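Local coordinates for protein AP endonuclease, family 2 (Brucella melitensis biovar Abortus, PDB 3NGF) that probably interconverts hydroxypyruvate and tartronate semialdehyde as a manganese-binding isomerase of the hyi family, built on a TIM barrel, at residues A[79-84]-A[113-117]. Residues are numbered along the deposited sequence; the frame is centred on the assembly and turned at random. Where two conformers were deposited one is given.
Sequences RGMAAI and MSGIT
Ala82 and Ala83 donate consecutive backbone N-H groups to the carbonyls of Met113 and Ser114 in nearly straight hydrogen bonds: Ala82 N lies 3.1 Å from Met113 O and Ala83 N 2.9 Å from Ser114 O. A type I turn from Met81 to Ile84, closed by the hydrogen bond from Ile84 N to Met81 O, presents these amides. Met113 CB, 3.6 Å from Gly80 CA, lies on the side where a side chain of Gly80 would project, and the positive phi of Gly80 is consistent with glycine. Met113 CG lies anti to the carbonyl carbon (chi1 -61°), and a bend at chi3 (74°) brings CE to 3.6 Å from Arg79 O. The loops follow neighbouring strands 63-68 and 109-111 of the TIM barrel, at the C-terminal end where the manganese site lies; Met113's side chain is about 6 Å from that of the manganese ligand Glu150. Farther along, Thr117 CG2 packs 3.9 Å from Ala83 CB, while the Arg79 and Ile116 side chains run alongside each other. One water links Arg79 N, Gly80 O and Ile116 N. In the second shell, Asn132 ND2 donates to Ala82 O, Ser114 N donates to Tyr160 OH, and Arg79 NH1 is hydrogen-bonded to Trp74 O, its guanidinium making a cation-pi contact with the Trp74 ring.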
loop_
_atom_site.group_PDB
_atom_site.type_symbol
_atom_site.label_atom_id
_atom_site.label_comp_id
_atom_site.label_asym_id
_atom_site.label_seq_id
_atom_site.Cartn_x
_atom_site.Cartn_y
_atom_site.Cartn_z
ATOM N N ARG A 79 -3.788 -14.384 -1.555
ATOM C CA ARG A 79 -3.660 -12.960 -1.237
ATOM C C ARG A 79 -2.494 -12.756 -0.272
ATOM O O ARG A 79 -2.613 -12.087 0.754
ATOM C CB ARG A 79 -4.969 -12.446 -0.634
ATOM C CG ARG A 79 -6.167 -12.669 -1.544
ATOM C CD ARG A 79 -6.083 -11.724 -2.734
ATOM N NE ARG A 79 -7.241 -11.808 -3.627
ATOM C CZ ARG A 79 -7.327 -12.577 -4.717
ATOM N NH1 ARG A 79 -6.327 -13.386 -5.087
ATOM N NH2 ARG A 79 -8.442 -12.557 -5.446
ATOM N N GLY A 80 -1.342 -13.328 -0.617
ATOM C CA GLY A 80 -0.147 -13.229 0.233
ATOM C C GLY A 80 0.079 -14.501 1.032
ATOM O O GLY A 80 -0.788 -15.354 1.099
ATOM N N MET A 81 1.254 -14.624 1.636
ATOM C CA MET A 81 1.550 -15.802 2.457
ATOM C C MET A 81 2.322 -15.500 3.737
ATOM O O MET A 81 2.708 -16.436 4.455
ATOM C CB MET A 81 2.349 -16.789 1.633
ATOM C CG MET A 81 3.742 -16.294 1.348
ATOM S SD MET A 81 4.365 -17.079 -0.127
ATOM C CE MET A 81 3.350 -16.317 -1.396
ATOM N N ALA A 82 2.530 -14.221 4.055
ATOM C CA ALA A 82 3.351 -13.848 5.243
ATOM C C ALA A 82 2.864 -14.500 6.539
ATOM O O ALA A 82 3.679 -14.816 7.401
ATOM C CB ALA A 82 3.449 -12.343 5.441
ATOM N N ALA A 83 1.557 -14.751 6.654
ATOM C CA ALA A 83 0.993 -15.337 7.884
ATOM C C ALA A 83 0.621 -16.814 7.758
ATOM O O ALA A 83 -0.130 -17.311 8.584
ATOM C CB ALA A 83 -0.249 -14.524 8.363
ATOM N N ILE A 84 1.125 -17.513 6.742
ATOM C CA ILE A 84 0.734 -18.913 6.516
ATOM C C ILE A 84 1.882 -19.863 6.824
ATOM O O ILE A 84 2.852 -19.962 6.066
ATOM C CB ILE A 84 0.224 -19.132 5.078
ATOM C CG1 ILE A 84 -1.036 -18.278 4.833
ATOM C CG2 ILE A 84 -0.094 -20.592 4.826
ATOM C CD1 ILE A 84 -1.649 -18.427 3.424
ATOM N N MET A 113 2.020 -8.860 1.807
ATOM C CA MET A 113 0.673 -9.379 2.041
ATOM C C MET A 113 0.704 -10.636 2.928
ATOM O O MET A 113 1.659 -11.426 2.893
ATOM C CB MET A 113 -0.017 -9.673 0.705
ATOM C CG MET A 113 -0.188 -8.420 -0.194
ATOM S SD MET A 113 -1.332 -8.775 -1.533
ATOM C CE MET A 113 -2.900 -8.780 -0.697
ATOM N N SER A 114 -0.348 -10.813 3.714
ATOM C CA SER A 114 -0.370 -11.839 4.760
ATOM C C SER A 114 -1.096 -13.136 4.401
ATOM O O SER A 114 -0.763 -14.199 4.934
ATOM C CB SER A 114 -0.944 -11.274 6.075
ATOM O OG SER A 114 0.009 -10.467 6.753
ATOM N N GLY A 115 -2.116 -13.049 3.551
ATOM C CA GLY A 115 -2.859 -14.227 3.115
ATOM C C GLY A 115 -4.233 -14.293 3.750
ATOM O O GLY A 115 -4.517 -13.600 4.738
ATOM N N ILE A 116 -5.073 -15.143 3.166
ATOM C CA ILE A 116 -6.340 -15.564 3.751
ATOM C C ILE A 116 -6.024 -16.667 4.775
ATOM O O ILE A 116 -5.569 -17.765 4.385
ATOM C CB ILE A 116 -7.300 -16.134 2.669
ATOM C CG1 ILE A 116 -7.547 -15.127 1.542
ATOM C CG2 ILE A 116 -8.626 -16.612 3.284
ATOM C CD1 ILE A 116 -8.091 -13.815 2.004
ATOM N N THR A 117 -6.279 -16.380 6.053
ATOM C CA THR A 117 -5.936 -17.271 7.171
ATOM C C THR A 117 -7.146 -17.845 7.927
ATOM O O THR A 117 -6.979 -18.534 8.944
ATOM C CB THR A 117 -5.038 -16.539 8.164
ATOM O OG1 THR A 117 -5.690 -15.337 8.608
ATOM C CG2 THR A 117 -3.699 -16.207 7.498
HETATM O O HOH W 1 -3.793 -16.322 0.713
HETATM O O HOH W 2 3.093 -12.439 0.626
#